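Local structure of probable methyltransferase (Bordetella pertussis, 3KTY) at residues Q6-V11 with E167-L172; L39-P44 with A69-T74; L84-T89 with G107-H112; P98-R103 with C140-H145. The protein probably methylates RNA using S-adenosyl-L-methionine, as in the TrmH family, with this chain forming the SpoU-type methylase domain of a longer protein. One frame throughout, in Å; residues are numbered along the deposited sequence.

Contact 1: Q6-V11 with E167-L172; sequences QAFSRV and ELRYAL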
loop_
_atom_site.group_PDB
_atom_site.type_symbol
_atom_site.label_atom_id
_atom_site.label_comp_id
_atom_site.label_asym_id
_atom_site.label_seq_id
_atom_site.Cartn_x
_atom_site.Cartn_y
_atom_site.Cartn_z
ATOM N N GLN A 6 -5.629 -13.902 -17.073
ATOM C CA GLN A 6 -6.963 -13.605 -17.568
ATOM C C GLN A 6 -7.886 -13.191 -16.436
ATOM O O GLN A 6 -8.676 -12.251 -16.574
ATOM C CB GLN A 6 -7.541 -14.767 -18.369
ATOM C CG GLN A 6 -7.099 -14.796 -19.823
ATOM C CD GLN A 6 -7.417 -16.133 -20.523
ATOM O OE1 GLN A 6 -8.291 -16.895 -20.088
ATOM N NE2 GLN A 6 -6.695 -16.416 -21.613
ATOM N N ALA A 7 -7.780 -13.874 -15.303
ATOM C CA ALA A 7 -8.580 -13.467 -14.147
ATOM C C ALA A 7 -8.268 -12.022 -13.762
ATOM O O ALA A 7 -9.162 -11.212 -13.538
ATOM C CB ALA A 7 -8.328 -14.374 -13.007
ATOM N N PHE A 8 -6.982 -11.697 -13.696
ATOM C CA PHE A 8 -6.582 -10.357 -13.356
ATOM C C PHE A 8 -7.021 -9.322 -14.401
ATOM O O PHE A 8 -7.182 -8.147 -14.071
ATOM C CB PHE A 8 -5.069 -10.298 -13.170
ATOM C CG PHE A 8 -4.622 -10.728 -11.807
ATOM C CD1 PHE A 8 -4.048 -9.811 -10.931
ATOM C CD2 PHE A 8 -4.768 -12.057 -11.399
ATOM C CE1 PHE A 8 -3.635 -10.215 -9.661
ATOM C CE2 PHE A 8 -4.356 -12.479 -10.130
ATOM C CZ PHE A 8 -3.791 -11.565 -9.254
ATOM N N SER A 9 -7.216 -9.746 -15.649
ATOM C CA SER A 9 -7.624 -8.801 -16.701
ATOM C C SER A 9 -9.067 -8.364 -16.514
ATOM O O SER A 9 -9.532 -7.438 -17.164
ATOM C CB SER A 9 -7.460 -9.424 -18.074
ATOM O OG SER A 9 -8.385 -10.490 -18.218
ATOM N N ARG A 10 -9.759 -9.011 -15.584
ATOM C CA ARG A 10 -11.192 -8.790 -15.362
ATOM C C ARG A 10 -11.477 -7.864 -14.206
ATOM O O ARG A 10 -12.639 -7.707 -13.772
ATOM C CB ARG A 10 -11.890 -10.132 -15.154
ATOM C CG ARG A 10 -11.905 -10.970 -16.419
ATOM C CD ARG A 10 -12.248 -12.381 -16.043
ATOM N NE ARG A 10 -13.573 -12.477 -15.448
ATOM C CZ ARG A 10 -14.063 -13.600 -14.942
ATOM N NH1 ARG A 10 -15.286 -13.624 -14.423
ATOM N NH2 ARG A 10 -13.322 -14.705 -14.972
ATOM N N VAL A 11 -10.403 -7.238 -13.718
ATOM C CA VAL A 11 -10.515 -6.208 -12.714
ATOM C C VAL A 11 -10.127 -4.849 -13.281
ATOM O O VAL A 11 -9.088 -4.716 -13.935
ATOM C CB VAL A 11 -9.619 -6.542 -11.448
ATOM C CG1 VAL A 11 -9.609 -5.376 -10.498
ATOM C CG2 VAL A 11 -10.132 -7.836 -10.727
ATOM N N GLU A 167 -5.009 -5.926 -1.813
ATOM C CA GLU A 167 -6.127 -6.783 -1.345
ATOM C C GLU A 167 -6.723 -7.673 -2.426
ATOM O O GLU A 167 -6.959 -8.878 -2.235
ATOM C CB GLU A 167 -7.220 -5.889 -0.777
ATOM C CG GLU A 167 -6.783 -5.318 0.644
ATOM C CD GLU A 167 -6.686 -6.388 1.748
ATOM O OE1 GLU A 167 -7.235 -7.494 1.586
ATOM O OE2 GLU A 167 -6.059 -6.131 2.796
ATOM N N LEU A 168 -6.936 -7.069 -3.589
ATOM C CA LEU A 168 -7.466 -7.782 -4.716
ATOM C C LEU A 168 -6.505 -8.822 -5.212
ATOM O O LEU A 168 -6.873 -9.937 -5.499
ATOM C CB LEU A 168 -7.815 -6.811 -5.838
ATOM C CG LEU A 168 -9.143 -6.096 -5.583
ATOM C CD1 LEU A 168 -9.312 -5.008 -6.601
ATOM C CD2 LEU A 168 -10.262 -7.118 -5.672
ATOM N N ARG A 169 -5.251 -8.462 -5.327
ATOM C CA ARG A 169 -4.283 -9.460 -5.727
ATOM C C ARG A 169 -4.284 -10.652 -4.763
ATOM O O ARG A 169 -4.330 -11.822 -5.155
ATOM C CB ARG A 169 -2.889 -8.816 -5.785
ATOM C CG ARG A 169 -1.770 -9.805 -5.939
ATOM C CD ARG A 169 -0.399 -9.070 -6.229
ATOM N NE ARG A 169 0.570 -10.100 -6.556
ATOM C CZ ARG A 169 0.651 -10.707 -7.729
ATOM N NH1 ARG A 169 -0.134 -10.344 -8.724
ATOM N NH2 ARG A 169 1.521 -11.681 -7.908
ATOM N N TYR A 170 -4.231 -10.349 -3.484
ATOM C CA TYR A 170 -4.137 -11.423 -2.523
ATOM C C TYR A 170 -5.363 -12.316 -2.644
ATOM O O TYR A 170 -5.279 -13.539 -2.532
ATOM C CB TYR A 170 -4.020 -10.886 -1.083
ATOM C CG TYR A 170 -3.558 -11.956 -0.123
ATOM C CD1 TYR A 170 -2.195 -12.217 0.046
ATOM C CD2 TYR A 170 -4.475 -12.746 0.577
ATOM C CE1 TYR A 170 -1.743 -13.222 0.910
ATOM C CE2 TYR A 170 -4.026 -13.746 1.477
ATOM C CZ TYR A 170 -2.675 -13.981 1.626
ATOM O OH TYR A 170 -2.241 -14.983 2.479
ATOM N N ALA A 171 -6.508 -11.690 -2.812
ATOM C CA ALA A 171 -7.737 -12.470 -2.831
ATOM C C ALA A 171 -7.862 -13.305 -4.143
ATOM O O ALA A 171 -8.493 -14.346 -4.161
ATOM C CB ALA A 171 -8.952 -11.583 -2.593
ATOM N N LEU A 172 -7.150 -12.902 -5.190
ATOM C CA LEU A 172 -7.233 -13.590 -6.457
ATOM C C LEU A 172 -6.183 -14.675 -6.647
ATOM O O LEU A 172 -6.370 -15.608 -7.429
ATOM C CB LEU A 172 -7.159 -12.576 -7.615
ATOM C CG LEU A 172 -8.313 -11.596 -7.818
ATOM C CD1 LEU A 172 -8.131 -10.869 -9.147
ATOM C CD2 LEU A 172 -9.655 -12.324 -7.810
#
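The ring of F8 lies against L172 and R169 of the C-terminal helix, and this is where the packing is tight. L172 CD1 sits over the centre of one ring face, 4.2 Å from the F8 centroid and 9° off the ring normal. This is a CH-pi contact. L172 CB touches the ring too, 3.8 Å from F8 CE2. The leucine and phenylalanine side chains lie alongside, pointing opposite ways. R169 NH1 approaches the ring at 3.6 Å from F8 CE1, with the guanidinium plane turned 54° from the ring. The R169 chain is extended from CG to NE, so the group reaches past the ring to polar partners. NH1 bonds to M34 O, and NE bonds to P147 O of the second subunit. These two bonds hold the guanidinium in its rotation.

The fit is looser at V11. A type I turn from F8 to V11 sets V11 against L168 and L172. V11 CG1 lies 3.9 Å from L168 CD1. V11 CG2 and L172 CD1 meet tip to tip at 4.0 Å. All five touching residues are buried, and they meet through carbon surfaces apart from the guanidinium. The solvent side is the flank of Q6 and S9, both exposed; Q6 is also poorly ordered.

F36 packs on F8, V11, L168 and L172 together. Helix 102-115 also packs here, with L113 against V11 and A109 against L168. The contact therefore joins the end of helix 2-8 and the start of strand 11-16 to helix 157-172, which also meets the second subunit through E167, R169 and Y170.

Contact 2: L39-P44 with A69-T74; sequences LVLVAP and AAVHDT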
loop_
_atom_site.group_PDB
_atom_site.type_symbol
_atom_site.label_atom_id
_atom_site.label_comp_id
_atom_site.label_asym_id
_atom_site.label_seq_id
_atom_site.Cartn_x
_atom_site.Cartn_y
_atom_site.Cartn_z
ATOM N N LEU A 39 -6.578 0.445 -16.302
ATOM C CA LEU A 39 -6.829 1.719 -15.647
ATOM C C LEU A 39 -7.763 2.591 -16.493
ATOM O O LEU A 39 -7.557 2.760 -17.674
ATOM C CB LEU A 39 -5.517 2.460 -15.425
ATOM C CG LEU A 39 -5.617 3.877 -14.832
ATOM C CD1 LEU A 39 -5.974 3.872 -13.363
ATOM C CD2 LEU A 39 -4.287 4.559 -15.020
ATOM N N VAL A 40 -8.770 3.150 -15.839
ATOM C CA VAL A 40 -9.769 3.947 -16.467
ATOM C C VAL A 40 -9.886 5.302 -15.781
ATOM O O VAL A 40 -9.969 5.390 -14.561
ATOM C CB VAL A 40 -11.164 3.226 -16.404
ATOM C CG1 VAL A 40 -12.219 4.093 -17.118
ATOM C CG2 VAL A 40 -11.098 1.859 -17.053
ATOM N N LEU A 41 -9.916 6.353 -16.565
ATOM C CA LEU A 41 -10.126 7.698 -16.049
ATOM C C LEU A 41 -11.492 8.244 -16.460
ATOM O O LEU A 41 -11.862 8.146 -17.620
ATOM C CB LEU A 41 -9.097 8.617 -16.660
ATOM C CG LEU A 41 -7.593 8.336 -16.446
ATOM C CD1 LEU A 41 -6.857 9.566 -16.827
ATOM C CD2 LEU A 41 -7.321 8.020 -14.999
ATOM N N VAL A 42 -12.230 8.823 -15.518
ATOM C CA VAL A 42 -13.480 9.494 -15.827
ATOM C C VAL A 42 -13.355 11.013 -15.603
ATOM O O VAL A 42 -12.960 11.461 -14.522
ATOM C CB VAL A 42 -14.634 8.940 -14.973
ATOM C CG1 VAL A 42 -15.857 9.862 -15.038
ATOM C CG2 VAL A 42 -14.988 7.516 -15.414
ATOM N N ALA A 43 -13.659 11.791 -16.636
ATOM C CA ALA A 43 -13.711 13.254 -16.554
ATOM C C ALA A 43 -12.435 13.857 -16.007
ATOM O O ALA A 43 -12.461 14.571 -15.026
ATOM C CB ALA A 43 -14.918 13.728 -15.723
ATOM N N PRO A 44 -11.306 13.570 -16.646
ATOM C CA PRO A 44 -10.074 14.131 -16.086
ATOM C C PRO A 44 -10.049 15.628 -16.319
ATOM O O PRO A 44 -10.775 16.129 -17.196
ATOM C CB PRO A 44 -8.980 13.441 -16.890
ATOM C CG PRO A 44 -9.693 13.012 -18.169
ATOM C CD PRO A 44 -11.056 12.621 -17.737
ATOM N N ALA A 69 -4.758 3.109 -21.029
ATOM C CA ALA A 69 -5.830 3.597 -20.152
ATOM C C ALA A 69 -6.967 4.251 -20.954
ATOM O O ALA A 69 -6.737 5.078 -21.824
ATOM C CB ALA A 69 -5.285 4.588 -19.172
ATOM N N ALA A 70 -8.192 3.888 -20.628
ATOM C CA ALA A 70 -9.350 4.415 -21.307
ATOM C C ALA A 70 -9.799 5.692 -20.598
ATOM O O ALA A 70 -9.755 5.758 -19.376
ATOM C CB ALA A 70 -10.460 3.351 -21.274
ATOM N N VAL A 71 -10.210 6.712 -21.357
ATOM C CA VAL A 71 -10.757 7.930 -20.763
ATOM C C VAL A 71 -12.200 8.128 -21.230
ATOM O O VAL A 71 -12.429 8.217 -22.430
ATOM C CB VAL A 71 -9.981 9.226 -21.198
ATOM C CG1 VAL A 71 -10.564 10.467 -20.528
ATOM C CG2 VAL A 71 -8.528 9.123 -20.907
ATOM N N HIS A 72 -13.130 8.280 -20.289
ATOM C CA HIS A 72 -14.514 8.612 -20.567
ATOM C C HIS A 72 -14.878 9.888 -19.880
ATOM O O HIS A 72 -14.195 10.296 -18.974
ATOM C CB HIS A 72 -15.396 7.526 -20.047
ATOM C CG HIS A 72 -14.980 6.178 -20.515
ATOM N ND1 HIS A 72 -15.034 5.818 -21.847
ATOM C CD2 HIS A 72 -14.466 5.117 -19.854
ATOM C CE1 HIS A 72 -14.606 4.576 -21.980
ATOM N NE2 HIS A 72 -14.234 4.132 -20.782
ATOM N N ASP A 73 -15.944 10.530 -20.334
ATOM C CA ASP A 73 -16.442 11.717 -19.674
ATOM C C ASP A 73 -17.371 11.380 -18.524
ATOM O O ASP A 73 -17.601 12.205 -17.632
ATOM C CB ASP A 73 -17.199 12.601 -20.666
ATOM C CG ASP A 73 -16.287 13.235 -21.728
ATOM O OD1 ASP A 73 -15.054 13.290 -21.525
ATOM O OD2 ASP A 73 -16.815 13.681 -22.774
ATOM N N THR A 74 -17.907 10.168 -18.519
ATOM C CA THR A 74 -18.900 9.844 -17.515
ATOM C C THR A 74 -18.629 8.491 -16.835
ATOM O O THR A 74 -18.016 7.597 -17.417
ATOM C CB THR A 74 -20.294 9.773 -18.159
ATOM O OG1 THR A 74 -20.401 8.561 -18.930
ATOM C CG2 THR A 74 -20.581 11.036 -19.056
#
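L39 opens the pairing, accepting a bond from A70 N with its O at 3.2 Å. The same oxygen has A69 CA 3.1 Å away, a CA-H...O contact. V40 points to the face that also carries A70, V42 and H72. V40 CG1 is anti to the backbone N (chi1 -179°) and meets the edge of the H72 ring, 3.7 Å from CD2. L41 bonds to strand 70-72 through both its N and its O. L41 N donates to A70 O at 2.9 Å, nearly straight at 171°, and L41 O accepts from H72 N at 3.0 Å. Its side chain points to the opposite face, as does that of V71. V42 lays its two methyls against the T74 carbonyl, CG1 lying 3.6 Å from T74 C. A43 ends the ladder, its N bonding to H72 O at 2.8 Å. P44 then turns over the L41 and V71 face, and its CD packs 3.6 Å from V71 CG1.

A78 of helix 75-79 packs on V40, V42 and H72. The T74 side chain caps that helix through E77 N. Strand 39-42 also bonds to strand 11-16 on its other edge, while strand 70-72 is outermost within this chain. Two parallel strands joined through helices 53-59 and 63-67 make a beta-alpha-beta crossover, here at the edge of the alpha-beta-alpha sandwich of a SPOUT-type methyltransferase domain.

Contact 3: L84-T89 with G107-H112; sequences LAFALT and GLARRH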
loop_
_atom_site.group_PDB
_atom_site.type_symbol
_atom_site.label_atom_id
_atom_site.label_comp_id
_atom_site.label_asym_id
_atom_site.label_seq_id
_atom_site.Cartn_x
_atom_site.Cartn_y
_atom_site.Cartn_z
ATOM N N LEU A 84 -19.745 -5.871 -11.178
ATOM C CA LEU A 84 -19.629 -5.646 -9.732
ATOM C C LEU A 84 -18.655 -4.486 -9.472
ATOM O O LEU A 84 -17.459 -4.580 -9.755
ATOM C CB LEU A 84 -19.158 -6.918 -9.007
ATOM C CG LEU A 84 -18.919 -6.716 -7.505
ATOM C CD1 LEU A 84 -20.190 -6.245 -6.797
ATOM C CD2 LEU A 84 -18.318 -7.981 -6.804
ATOM N N ALA A 85 -19.182 -3.381 -8.967
ATOM C CA ALA A 85 -18.387 -2.193 -8.853
ATOM C C ALA A 85 -18.375 -1.721 -7.441
ATOM O O ALA A 85 -19.429 -1.521 -6.854
ATOM C CB ALA A 85 -18.897 -1.098 -9.761
ATOM N N PHE A 86 -17.178 -1.535 -6.897
ATOM C CA PHE A 86 -17.063 -0.959 -5.551
ATOM C C PHE A 86 -16.737 0.519 -5.562
ATOM O O PHE A 86 -15.773 0.952 -6.208
ATOM C CB PHE A 86 -16.004 -1.695 -4.730
ATOM C CG PHE A 86 -16.355 -3.093 -4.444
ATOM C CD1 PHE A 86 -17.105 -3.405 -3.316
ATOM C CD2 PHE A 86 -15.951 -4.114 -5.299
ATOM C CE1 PHE A 86 -17.422 -4.730 -3.023
ATOM C CE2 PHE A 86 -16.263 -5.452 -5.026
ATOM C CZ PHE A 86 -17.002 -5.755 -3.891
ATOM N N ALA A 87 -17.543 1.293 -4.855
ATOM C CA ALA A 87 -17.177 2.674 -4.576
ATOM C C ALA A 87 -16.189 2.709 -3.389
ATOM O O ALA A 87 -16.563 2.435 -2.250
ATOM C CB ALA A 87 -18.394 3.467 -4.242
ATOM N N LEU A 88 -14.946 3.084 -3.652
ATOM C CA LEU A 88 -13.942 3.216 -2.593
ATOM C C LEU A 88 -13.931 4.589 -1.889
ATOM O O LEU A 88 -13.758 5.642 -2.512
ATOM C CB LEU A 88 -12.561 2.924 -3.174
ATOM C CG LEU A 88 -11.500 2.580 -2.132
ATOM C CD1 LEU A 88 -12.158 1.909 -0.955
ATOM C CD2 LEU A 88 -10.452 1.682 -2.725
ATOM N N THR A 89 -14.090 4.583 -0.579
ATOM C CA THR A 89 -14.127 5.843 0.160
ATOM C C THR A 89 -13.217 5.912 1.401
ATOM O O THR A 89 -12.609 4.909 1.840
ATOM C CB THR A 89 -15.542 6.121 0.624
ATOM O OG1 THR A 89 -15.836 5.274 1.739
ATOM C CG2 THR A 89 -16.543 5.841 -0.497
ATOM N N GLY A 107 -12.715 -10.262 -1.073
ATOM C CA GLY A 107 -13.315 -11.599 -1.050
ATOM C C GLY A 107 -14.559 -11.754 -1.955
ATOM O O GLY A 107 -14.688 -12.739 -2.695
ATOM N N LEU A 108 -15.464 -10.780 -1.885
ATOM C CA LEU A 108 -16.613 -10.685 -2.801
ATOM C C LEU A 108 -16.168 -10.639 -4.257
ATOM O O LEU A 108 -16.706 -11.335 -5.081
ATOM C CB LEU A 108 -17.400 -9.440 -2.506
ATOM C CG LEU A 108 -18.047 -9.445 -1.139
ATOM C CD1 LEU A 108 -18.550 -8.038 -0.807
ATOM C CD2 LEU A 108 -19.172 -10.492 -1.145
ATOM N N ALA A 109 -15.162 -9.840 -4.574
ATOM C CA ALA A 109 -14.668 -9.819 -5.933
ATOM C C ALA A 109 -14.249 -11.193 -6.449
ATOM O O ALA A 109 -14.521 -11.538 -7.594
ATOM C CB ALA A 109 -13.524 -8.841 -6.070
ATOM N N ARG A 110 -13.554 -11.954 -5.611
ATOM C CA ARG A 110 -13.032 -13.266 -5.980
ATOM C C ARG A 110 -14.170 -14.214 -6.300
ATOM O O ARG A 110 -14.118 -14.962 -7.266
ATOM C CB ARG A 110 -12.200 -13.858 -4.822
ATOM C CG ARG A 110 -12.021 -15.365 -4.873
ATOM C CD ARG A 110 -11.132 -15.732 -6.016
ATOM N NE ARG A 110 -10.928 -17.176 -6.074
ATOM C CZ ARG A 110 -9.820 -17.784 -5.645
ATOM N NH1 ARG A 110 -8.799 -17.079 -5.103
ATOM N NH2 ARG A 110 -9.713 -19.098 -5.768
ATOM N N ARG A 111 -15.187 -14.168 -5.452
ATOM C CA ARG A 111 -16.385 -14.979 -5.578
ATOM C C ARG A 111 -17.095 -14.640 -6.896
ATOM O O ARG A 111 -17.448 -15.522 -7.678
ATOM C CB ARG A 111 -17.314 -14.661 -4.395
ATOM C CG ARG A 111 -17.954 -15.851 -3.712
ATOM C CD ARG A 111 -18.350 -15.510 -2.265
ATOM N NE ARG A 111 -17.168 -15.296 -1.424
ATOM C CZ ARG A 111 -17.100 -14.416 -0.423
ATOM N NH1 ARG A 111 -15.971 -14.287 0.285
ATOM N NH2 ARG A 111 -18.159 -13.665 -0.126
ATOM N N HIS A 112 -17.281 -13.349 -7.141
ATOM C CA HIS A 112 -17.900 -12.894 -8.363
ATOM C C HIS A 112 -17.125 -13.363 -9.591
ATOM O O HIS A 112 -17.703 -13.896 -10.509
ATOM C CB HIS A 112 -18.047 -11.377 -8.350
ATOM C CG HIS A 112 -18.854 -10.842 -9.494
ATOM N ND1 HIS A 112 -20.230 -10.953 -9.548
ATOM C CD2 HIS A 112 -18.484 -10.183 -10.622
ATOM C CE1 HIS A 112 -20.667 -10.401 -10.668
ATOM N NE2 HIS A 112 -19.629 -9.941 -11.343
#
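L84 and H112 make the closest contact between this strand and helix. L84 CB lies over one face of the H112 imidazole, 3.8 Å from the centroid and 14° off the ring normal. It is offset toward the CD2 and NE2 rim. This is a CH-pi contact. Further out, L84 CD2 rests 3.7 Å from H112 CB, and the two side chains run side by side in opposing senses. One turn earlier on the helix, L108 meets F86. Its CB comes to the edge of the F86 ring, near the ring plane, at 4.0 Å from CZ. L108 CD1 lies 4.1 Å from F86 CE1. The side chains cross at about a right angle. A109 adds a lighter touch, its CB 4.5 Å from F86 CE2.

The next shell sets these groups. H112 has CG anti to the backbone N (chi1 -172°), and its NE2 is hydrogen-bonded to T83 OG1, next to L84. That bond probably helps fix the turn of the imidazole, which then offers its face to L84. V121 of strand 121-125 packs on both A109 and H112. I123 packs on F86. R142 of strand 142-145 touches both F86 and L108. Strand 84-89 itself is bonded through its backbone to V120 and to A122 of strand 121-125.

The strand and the helix run nearly antiparallel, 169° between their directions, with 10.0 Å between the axes. The chemistry across this layer is dispersion and CH-pi contact. Directional bonding is left to the imidazole tip, where T83 satisfies a polar atom at the edge of an otherwise apolar patch.

Contact 4: P98-R103 with C140-H145; sequences PPCDIR and CHRICH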
loop_
_atom_site.group_PDB
_atom_site.type_symbol
_atom_site.label_atom_id
_atom_site.label_comp_id
_atom_site.label_asym_id
_atom_site.label_seq_id
_atom_site.Cartn_x
_atom_site.Cartn_y
_atom_site.Cartn_z
ATOM N N PRO A 98 -20.638 0.993 9.712
ATOM C CA PRO A 98 -19.499 0.722 8.812
ATOM C C PRO A 98 -19.863 -0.046 7.532
ATOM O O PRO A 98 -20.418 -1.152 7.610
ATOM C CB PRO A 98 -18.551 -0.134 9.671
ATOM C CG PRO A 98 -19.348 -0.539 10.890
ATOM C CD PRO A 98 -20.381 0.535 11.088
ATOM N N PRO A 99 -19.520 0.519 6.361
ATOM C CA PRO A 99 -19.709 -0.235 5.112
ATOM C C PRO A 99 -18.738 -1.407 5.111
ATOM O O PRO A 99 -17.929 -1.520 6.056
ATOM C CB PRO A 99 -19.326 0.763 4.018
ATOM C CG PRO A 99 -18.404 1.745 4.702
ATOM C CD PRO A 99 -18.693 1.726 6.186
ATOM N N CYS A 100 -18.803 -2.263 4.093
ATOM C CA CYS A 100 -17.869 -3.380 4.070
ATOM C C CYS A 100 -16.450 -2.826 3.831
ATOM O O CYS A 100 -16.272 -1.794 3.190
ATOM C CB CYS A 100 -18.279 -4.455 3.056
ATOM S SG CYS A 100 -17.528 -4.300 1.438
ATOM N N ASP A 101 -15.450 -3.486 4.385
ATOM C CA ASP A 101 -14.100 -3.003 4.227
ATOM C C ASP A 101 -13.450 -3.632 3.020
ATOM O O ASP A 101 -13.931 -4.629 2.490
ATOM C CB ASP A 101 -13.251 -3.230 5.498
ATOM C CG ASP A 101 -13.032 -4.712 5.840
ATOM O OD1 ASP A 101 -12.911 -5.595 4.949
ATOM O OD2 ASP A 101 -12.947 -4.985 7.049
ATOM N N ILE A 102 -12.330 -3.058 2.614
ATOM C CA ILE A 102 -11.639 -3.470 1.403
ATOM C C ILE A 102 -11.297 -4.954 1.423
ATOM O O ILE A 102 -11.142 -5.564 0.385
ATOM C CB ILE A 102 -10.350 -2.617 1.190
ATOM C CG1 ILE A 102 -9.714 -2.930 -0.145
ATOM C CG2 ILE A 102 -9.325 -2.833 2.342
ATOM C CD1 ILE A 102 -10.571 -2.486 -1.308
ATOM N N ARG A 103 -11.149 -5.533 2.611
ATOM C CA ARG A 103 -10.808 -6.950 2.707
ATOM C C ARG A 103 -12.037 -7.848 2.397
ATOM O O ARG A 103 -11.918 -8.811 1.675
ATOM C CB ARG A 103 -10.149 -7.255 4.057
ATOM C CG ARG A 103 -10.091 -8.712 4.441
ATOM C CD ARG A 103 -8.695 -9.330 4.342
ATOM N NE ARG A 103 -7.542 -8.438 4.578
ATOM C CZ ARG A 103 -6.627 -8.611 5.527
ATOM N NH1 ARG A 103 -6.743 -9.620 6.396
ATOM N NH2 ARG A 103 -5.585 -7.788 5.603
ATOM N N CYS A 140 -22.721 2.627 -8.110
ATOM C CA CYS A 140 -21.938 1.408 -7.813
ATOM C C CYS A 140 -22.754 0.360 -7.068
ATOM O O CYS A 140 -23.786 0.666 -6.483
ATOM C CB CYS A 140 -20.688 1.748 -7.009
ATOM S SG CYS A 140 -19.620 2.921 -7.824
ATOM N N HIS A 141 -22.304 -0.883 -7.089
ATOM C CA HIS A 141 -23.062 -1.928 -6.406
ATOM C C HIS A 141 -22.873 -1.836 -4.910
ATOM O O HIS A 141 -23.827 -1.980 -4.149
ATOM C CB HIS A 141 -22.691 -3.308 -6.927
ATOM C CG HIS A 141 -22.948 -3.469 -8.392
ATOM N ND1 HIS A 141 -22.017 -3.135 -9.354
ATOM C CD2 HIS A 141 -24.044 -3.903 -9.063
ATOM C CE1 HIS A 141 -22.522 -3.364 -10.553
ATOM N NE2 HIS A 141 -23.749 -3.836 -10.403
ATOM N N ARG A 142 -21.645 -1.545 -4.495
ATOM C CA ARG A 142 -21.314 -1.482 -3.079
ATOM C C ARG A 142 -20.406 -0.324 -2.756
ATOM O O ARG A 142 -19.697 0.198 -3.648
ATOM C CB ARG A 142 -20.599 -2.751 -2.656
ATOM C CG ARG A 142 -21.417 -3.990 -2.836
ATOM C CD ARG A 142 -22.341 -4.178 -1.663
ATOM N NE ARG A 142 -22.460 -5.597 -1.422
ATOM C CZ ARG A 142 -22.041 -6.224 -0.329
ATOM N NH1 ARG A 142 -22.208 -7.531 -0.247
ATOM N NH2 ARG A 142 -21.485 -5.561 0.680
ATOM N N ILE A 143 -20.440 0.062 -1.479
ATOM C CA ILE A 143 -19.478 0.985 -0.901
ATOM C C ILE A 143 -18.493 0.143 -0.137
ATOM O O ILE A 143 -18.874 -0.796 0.572
ATOM C CB ILE A 143 -20.110 1.881 0.157
ATOM C CG1 ILE A 143 -21.583 1.513 0.393
ATOM C CG2 ILE A 143 -19.893 3.328 -0.176
ATOM C CD1 ILE A 143 -22.616 2.316 -0.445
ATOM N N CYS A 144 -17.219 0.459 -0.256
ATOM C CA CYS A 144 -16.278 -0.121 0.677
ATOM C C CYS A 144 -15.335 0.975 1.172
ATOM O O CYS A 144 -15.313 2.065 0.618
ATOM C CB CYS A 144 -15.568 -1.349 0.093
ATOM S SG CYS A 144 -14.329 -0.973 -1.074
ATOM N N HIS A 145 -14.618 0.712 2.251
ATOM C CA HIS A 145 -13.737 1.730 2.809
ATOM C C HIS A 145 -12.419 1.137 3.275
ATOM O O HIS A 145 -12.294 -0.073 3.501
ATOM C CB HIS A 145 -14.416 2.528 3.934
ATOM C CG HIS A 145 -14.358 1.867 5.268
ATOM N ND1 HIS A 145 -13.858 2.499 6.389
ATOM C CD2 HIS A 145 -14.725 0.626 5.671
ATOM C CE1 HIS A 145 -13.937 1.683 7.427
ATOM N NE2 HIS A 145 -14.457 0.539 7.018
#
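D101 pairs with H145 in a short, weakly bonded parallel bridge, although the touching parts of the two segments run 72° apart. Two bent backbone bonds flank it. H145 N donates to C100 O at 3.1 Å, with 139° at the hydrogen. I102 N donates to H145 O, also at 3.1 Å. Helix 102-115 begins directly at I102.

P99 and H145 cross at about a right angle. P99 CD stands over the rim of one imidazole face, and P99 CG is 4.0 Å from H145 CD2. C100 O lies in the plane of the same ring, at its edge. The other face of the pairing carries sulfur. C100 SG rests 3.8 Å from C144 CB, and C144 SG is 4.1 Å from I102 CD1. The two sulfurs, C100 SG and C144 SG, are 5.3 Å apart, too far for a disulfide. A105 of the helix packs on both cysteines. P99 CB also touches I143 CB at 4.1 Å.

D101 is the N-cap of helix 102-115. Its CG sits between the backbone N and the carbonyl carbon (chi1 64°), the crowded position. This turns the carboxylate from H145 toward the helix start, where it caps a backbone N. E104 OE1 in return accepts from D101 N, as in a capping box. D101 OD2 bonds to Y170 OH of the second subunit, and R103 forms salt bridges with E167 of both subunits.

One aspartate thus serves a helix start and the dimer interface at once. The N-terminal end of the helix would be expected to favour its negative charge, while the sulfur face beside it is held by apolar contact.

How the contacts relate
Contacts 3 and 4 are the closest pair, with centres 8 Å apart. They share helix 102-115, and strands 84-89 and 142-145 are neighbours, with A87 N 2.7 Å from R142 O. Contact 1 lies about 11 Å from contact 3, centre to centre. There R110 NH1 is 2.9 Å from A171 O. Contacts 1 and 4 meet through E167 and R103, whose OE1 and NE are 3.2 Å apart, and both touch the second subunit. Contact 2 stands apart at the far sheet edge, about 22 Å from contact 4 between centres. In SPOUT relatives the cofactor binds at a C-terminal trefoil knot; the C-terminal part of this chain, including helix 157-172, probably forms it.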